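Local coordinates for haloacid dehalogenase domain protein hydrolase (Planctomyces limnophilus, PDB 4OVY) that is probably a metal-dependent hydrolase of the haloacid dehalogenase family, possibly a phosphatase, and binds a calcium ion, at residues V55-F59 with A163-F167; L61-R65 with F80-K86. All blocks are in the same frame, centred on the assembly; numbering follows the deposited sequence.

Interaction 1: residues V55-F59 with A163-F167; sequences VQLAF and AGIEF
Gln56 and Phe167 mark the nearest backbone approach, with CA atoms 7.0 Å apart, where the first turn of helix 55-67 faces the loop that, through Gly164 at the N-cap, starts helix 165-168. The example illustrates how one glutamine can serve a polar and an aromatic partner together. The extended chain of Gln56, whose CG lies opposite the backbone N (chi1 -172°), brings its amide from helix 55-67 to the start of helix 165-168. Its OE1 accepts a hydrogen bond from Gly164 N at 2.8 Å (159° at the hydrogen), in the carbonyl plane on a lone pair, while CB of Ala163 lies 3.5 Å from the same OE1. At the other end of the amide, NE2 bonds to Thr103 OG1, so both polar atoms of this buried group are engaged, which restrains the rotation of the amide.

The aliphatic part of Gln56 lies along the ring of Phe167, the two side chains running in opposite directions. Gln56 CB sits over the ring face, 3.9 Å from the Phe167 centroid, in a CH-pi contact. Val55 CG1 meets the ring edge, near its plane, at Phe167 CZ, 3.8 Å away. Phe59 comes in obliquely, its CB 3.6 Å from Phe167 CE1; the two ring planes make 49°. Trp122 of helix 112-125 touches Val55 and Phe167, and its ring meets that of Phe59 edge-to-face.

The side chain of Ala163 lies about 4 Å from that of the calcium ligand Asp44. A helix packed on the loop after strand 156-161, beside the loop after strand 38-41 that carries Asp42 and Asp44, is consistent with the junction of cap and core in a haloacid dehalogenase fold.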
loop_
_atom_site.group_PDB
_atom_site.type_symbol
_atom_site.label_atom_id
_atom_site.label_comp_id
_atom_site.label_asym_id
_atom_site.label_seq_id
_atom_site.Cartn_x
_atom_site.Cartn_y
_atom_site.Cartn_z
ATOM N N VAL A 55 2.526 -22.468 5.171
ATOM C CA VAL A 55 2.868 -22.292 6.578
ATOM C C VAL A 55 1.705 -21.671 7.360
ATOM O O VAL A 55 1.469 -22.040 8.508
ATOM C CB VAL A 55 4.149 -21.448 6.767
ATOM C CG1 VAL A 55 4.403 -21.174 8.244
ATOM C CG2 VAL A 55 5.349 -22.171 6.159
ATOM N N GLN A 56 0.979 -20.738 6.745
ATOM C CA GLN A 56 -0.181 -20.155 7.411
ATOM C C GLN A 56 -1.277 -21.193 7.671
ATOM O O GLN A 56 -2.020 -21.058 8.637
ATOM C CB GLN A 56 -0.745 -18.958 6.654
ATOM C CG GLN A 56 -1.826 -18.218 7.431
ATOM C CD GLN A 56 -2.360 -17.009 6.703
ATOM O OE1 GLN A 56 -1.715 -16.477 5.808
ATOM N NE2 GLN A 56 -3.540 -16.559 7.096
ATOM N N LEU A 57 -1.380 -22.215 6.826
ATOM C CA LEU A 57 -2.338 -23.299 7.084
ATOM C C LEU A 57 -1.918 -24.101 8.320
ATOM O O LEU A 57 -2.769 -24.451 9.154
ATOM C CB LEU A 57 -2.525 -24.190 5.850
ATOM C CG LEU A 57 -3.625 -25.257 5.943
ATOM C CD1 LEU A 57 -4.968 -24.655 6.339
ATOM C CD2 LEU A 57 -3.733 -26.009 4.624
ATOM N N ALA A 58 -0.614 -24.363 8.461
ATOM C CA ALA A 58 -0.083 -24.994 9.677
ATOM C C ALA A 58 -0.445 -24.165 10.920
ATOM O O ALA A 58 -0.872 -24.710 11.935
ATOM C CB ALA A 58 1.429 -25.185 9.582
ATOM N N PHE A 59 -0.263 -22.849 10.828
ATOM C CA PHE A 59 -0.638 -21.921 11.904
ATOM C C PHE A 59 -2.130 -22.031 12.220
ATOM O O PHE A 59 -2.512 -22.205 13.379
ATOM C CB PHE A 59 -0.247 -20.489 11.497
ATOM C CG PHE A 59 -0.877 -19.401 12.321
ATOM C CD1 PHE A 59 -0.355 -19.054 13.562
ATOM C CD2 PHE A 59 -1.953 -18.673 11.826
ATOM C CE1 PHE A 59 -0.911 -18.027 14.309
ATOM C CE2 PHE A 59 -2.519 -17.651 12.570
ATOM C CZ PHE A 59 -2.003 -17.326 13.814
ATOM N N ALA A 163 -1.326 -15.325 0.811
ATOM C CA ALA A 163 -1.388 -15.494 2.253
ATOM C C ALA A 163 -1.769 -14.179 2.922
ATOM O O ALA A 163 -1.746 -13.109 2.300
ATOM C CB ALA A 163 -0.056 -16.005 2.797
ATOM N N GLY A 164 -2.118 -14.276 4.195
ATOM C CA GLY A 164 -2.502 -13.120 4.981
ATOM C C GLY A 164 -1.354 -12.148 5.162
ATOM O O GLY A 164 -0.261 -12.523 5.602
ATOM N N ILE A 165 -1.623 -10.892 4.828
ATOM C CA ILE A 165 -0.666 -9.811 4.967
ATOM C C ILE A 165 -0.134 -9.737 6.410
ATOM O O ILE A 165 1.068 -9.574 6.626
ATOM C CB ILE A 165 -1.300 -8.489 4.461
ATOM C CG1 ILE A 165 -0.254 -7.419 4.204
ATOM C CG2 ILE A 165 -2.368 -7.970 5.413
ATOM C CD1 ILE A 165 -0.853 -6.151 3.633
ATOM N N GLU A 166 -1.018 -9.933 7.386
ATOM C CA GLU A 166 -0.651 -9.830 8.795
ATOM C C GLU A 166 0.000 -11.088 9.361
ATOM O O GLU A 166 0.566 -11.061 10.460
ATOM C CB GLU A 166 -1.868 -9.415 9.633
ATOM C CG GLU A 166 -2.453 -8.053 9.259
ATOM C CD GLU A 166 -1.418 -6.930 9.157
ATOM O OE1 GLU A 166 -0.407 -6.938 9.901
ATOM O OE2 GLU A 166 -1.615 -6.013 8.330
ATOM N N PHE A 167 -0.069 -12.189 8.619
ATOM C CA PHE A 167 0.736 -13.364 8.946
ATOM C C PHE A 167 2.213 -13.143 8.595
ATOM O O PHE A 167 3.089 -13.672 9.273
ATOM C CB PHE A 167 0.224 -14.608 8.226
ATOM C CG PHE A 167 0.962 -15.848 8.601
ATOM C CD1 PHE A 167 0.765 -16.429 9.852
ATOM C CD2 PHE A 167 1.883 -16.419 7.728
ATOM C CE1 PHE A 167 1.460 -17.567 10.216
ATOM C CE2 PHE A 167 2.583 -17.557 8.092
ATOM C CZ PHE A 167 2.368 -18.132 9.334
#

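Interaction 2: residues L61-R65 with F80-K86; sequences LDRVR and FRAVIEK
Val64 CG1 and Val83 CG1 meet methyl to methyl at 3.6 Å where helices 61-65 and 80-84 cross almost perpendicularly (-96°), their axes 9.7 Å apart. In this steep crossing, branched side chains carry the contact, and each branch has its own task. Val83 CG1, anti to the backbone N, enters between Leu61 and Val64, one turn apart on the facing helix. On the Leu61 side it lies 3.8 Å from Leu61 CG, and Leu61 CD1 reaches both Val83 methyls. The first torsion of Leu61 is skewed from a staggered value (chi1 -94°), and the end of the side chain comes nearer Val83 than its first bond suggests.

Val64 divides its methyls: with chi1 at 166°, CG1 is directed at Val83 and, more distantly, Ile84, while CG2 meets the edge of the Phe80 ring at CD1, 4.1 Å away. An alanine at this place would remove both methyls and is likely to open a gap between the two helices, leaving Val83 CG1 and the edge of the Phe80 ring without their Val64 partners.

On the exposed side, Arg65 lies beside the C-terminal end of helix 80-84, which closes in a Schellman motif at Lys86. Arg65 NH2 comes only within 4.0 Å of Val83 O, while Arg65 NH1 forms a salt bridge with Asp62 OD1, on its own helix, at 3.2 Å, in the guanidinium plane. Lys86 CG, in a poorly ordered side chain, also approaches that group edge-on, loosely.

Trp74, from the loop before helix 80-84, stacks on the Phe80 ring and also reaches Val64 and Ile84. Around the pair, Leu102 of helix 95-106 touches Val64 and Phe80, and Leu91 of helix 88-91 touches Leu61 and Val83.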
loop_
_atom_site.group_PDB
_atom_site.type_symbol
_atom_site.label_atom_id
_atom_site.label_comp_id
_atom_site.label_asym_id
_atom_site.label_seq_id
_atom_site.Cartn_x
_atom_site.Cartn_y
_atom_site.Cartn_z
ATOM N N LEU A 61 -4.185 -24.450 11.631
ATOM C CA LEU A 61 -4.407 -25.758 12.252
ATOM C C LEU A 61 -4.148 -25.738 13.759
ATOM O O LEU A 61 -4.965 -26.237 14.549
ATOM C CB LEU A 61 -3.538 -26.836 11.578
ATOM C CG LEU A 61 -4.195 -27.626 10.436
ATOM C CD1 LEU A 61 -4.867 -26.736 9.397
ATOM C CD2 LEU A 61 -3.191 -28.563 9.774
ATOM N N ASP A 62 -3.015 -25.170 14.163
ATOM C CA ASP A 62 -2.680 -25.092 15.590
ATOM C C ASP A 62 -3.665 -24.200 16.338
ATOM O O ASP A 62 -4.092 -24.525 17.459
ATOM C CB ASP A 62 -1.245 -24.598 15.800
ATOM C CG ASP A 62 -0.205 -25.662 15.488
ATOM O OD1 ASP A 62 -0.583 -26.844 15.313
ATOM O OD2 ASP A 62 0.999 -25.316 15.425
ATOM N N ARG A 63 -4.047 -23.092 15.713
ATOM C CA ARG A 63 -5.012 -22.175 16.325
ATOM C C ARG A 63 -6.380 -22.836 16.516
ATOM O O ARG A 63 -6.972 -22.716 17.580
ATOM C CB ARG A 63 -5.138 -20.896 15.503
ATOM C CG ARG A 63 -3.862 -20.057 15.463
ATOM C CD ARG A 63 -3.443 -19.553 16.831
ATOM N NE ARG A 63 -4.465 -18.703 17.435
ATOM C CZ ARG A 63 -4.537 -18.407 18.726
ATOM N NH1 ARG A 63 -3.655 -18.895 19.597
ATOM N NH2 ARG A 63 -5.514 -17.619 19.150
ATOM N N VAL A 64 -6.868 -23.537 15.495
ATOM C CA VAL A 64 -8.148 -24.257 15.591
ATOM C C VAL A 64 -8.086 -25.302 16.707
ATOM O O VAL A 64 -8.995 -25.397 17.536
ATOM C CB VAL A 64 -8.544 -24.903 14.242
ATOM C CG1 VAL A 64 -9.664 -25.930 14.410
ATOM C CG2 VAL A 64 -8.960 -23.828 13.251
ATOM N N ARG A 65 -7.001 -26.066 16.745
ATOM C CA ARG A 65 -6.820 -27.065 17.800
ATOM C C ARG A 65 -6.849 -26.447 19.195
ATOM O O ARG A 65 -7.457 -27.003 20.104
ATOM C CB ARG A 65 -5.526 -27.848 17.588
ATOM C CG ARG A 65 -5.623 -28.808 16.419
ATOM C CD ARG A 65 -4.455 -29.769 16.364
ATOM N NE ARG A 65 -4.377 -30.398 15.049
ATOM C CZ ARG A 65 -3.521 -30.065 14.081
ATOM N NH1 ARG A 65 -2.619 -29.097 14.255
ATOM N NH2 ARG A 65 -3.562 -30.719 12.927
ATOM N N PHE A 80 -13.498 -26.710 9.805
ATOM C CA PHE A 80 -12.972 -27.016 11.136
ATOM C C PHE A 80 -12.910 -28.516 11.386
ATOM O O PHE A 80 -11.951 -29.002 11.981
ATOM C CB PHE A 80 -13.809 -26.323 12.209
ATOM C CG PHE A 80 -13.942 -24.845 11.987
ATOM C CD1 PHE A 80 -12.922 -23.982 12.361
ATOM C CD2 PHE A 80 -15.065 -24.321 11.359
ATOM C CE1 PHE A 80 -13.033 -22.621 12.137
ATOM C CE2 PHE A 80 -15.182 -22.960 11.131
ATOM C CZ PHE A 80 -14.165 -22.106 11.525
ATOM N N ARG A 81 -13.925 -29.238 10.912
ATOM C CA ARG A 81 -13.955 -30.702 10.986
ATOM C C ARG A 81 -12.695 -31.291 10.347
ATOM O O ARG A 81 -11.993 -32.107 10.963
ATOM C CB ARG A 81 -15.220 -31.226 10.287
ATOM C CG ARG A 81 -15.531 -32.709 10.482
ATOM C CD ARG A 81 -14.659 -33.640 9.649
ATOM N NE ARG A 81 -14.541 -33.213 8.254
ATOM C CZ ARG A 81 -13.659 -33.699 7.379
ATOM N NH1 ARG A 81 -13.645 -33.231 6.139
ATOM N NH2 ARG A 81 -12.797 -34.652 7.723
ATOM N N ALA A 82 -12.401 -30.866 9.119
ATOM C CA ALA A 82 -11.198 -31.318 8.411
ATOM C C ALA A 82 -9.929 -31.011 9.204
ATOM O O ALA A 82 -9.015 -31.837 9.271
ATOM C CB ALA A 82 -11.117 -30.678 7.033
ATOM N N VAL A 83 -9.881 -29.828 9.811
ATOM C CA VAL A 83 -8.715 -29.423 10.607
ATOM C C VAL A 83 -8.547 -30.350 11.812
ATOM O O VAL A 83 -7.455 -30.868 12.064
ATOM C CB VAL A 83 -8.823 -27.960 11.086
ATOM C CG1 VAL A 83 -7.651 -27.602 11.989
ATOM C CG2 VAL A 83 -8.891 -27.002 9.904
ATOM N N ILE A 84 -9.641 -30.568 12.536
ATOM C CA ILE A 84 -9.639 -31.411 13.728
ATOM C C ILE A 84 -9.300 -32.866 13.401
ATOM O O ILE A 84 -8.532 -33.501 14.127
ATOM C CB ILE A 84 -10.996 -31.328 14.460
ATOM C CG1 ILE A 84 -11.157 -29.937 15.081
ATOM C CG2 ILE A 84 -11.112 -32.409 15.535
ATOM C CD1 ILE A 84 -12.562 -29.626 15.552
ATOM N N GLU A 85 -9.862 -33.391 12.314
ATOM C CA GLU A 85 -9.607 -34.781 11.919
ATOM C C GLU A 85 -8.340 -34.951 11.083
ATOM O O GLU A 85 -8.053 -36.055 10.620
ATOM C CB GLU A 85 -10.811 -35.358 11.171
ATOM C CG GLU A 85 -12.076 -35.366 12.013
ATOM C CD GLU A 85 -13.217 -36.140 11.388
ATOM O OE1 GLU A 85 -13.105 -36.541 10.208
ATOM O OE2 GLU A 85 -14.235 -36.340 12.087
ATOM N N LYS A 86 -7.590 -33.867 10.889
ATOM C CA LYS A 86 -6.297 -33.916 10.205
ATOM C C LYS A 86 -6.447 -34.400 8.758
ATOM O O LYS A 86 -5.639 -35.187 8.267
ATOM C CB LYS A 86 -5.317 -34.811 10.979
ATOM C CG LYS A 86 -5.244 -34.514 12.472
ATOM C CD LYS A 86 -4.439 -35.564 13.218
ATOM C CE LYS A 86 -4.519 -35.349 14.720
ATOM N NZ LYS A 86 -3.834 -36.434 15.475
#

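Overall arrangement
Read from the N terminus, the chain leaves strand 38-41 and enters helix 55-67, whose successive turns supply one segment to each contact. The later turn is met first: after a short, mostly irregular excursion, helix 80-84 returns to 61-65, so interaction 2 closes a small local loop. The chain then runs through several more helices and strand 156-161 before 163-167 comes back to the beginning of helix 55-67, and interaction 1 closes a much longer loop that encloses the first. The centres lie about 15 Å apart. Helix 55-67 thus joins the calcium-site end of the sheet to an outlying group of helices, interaction 1 at its inner end and interaction 2 farther out.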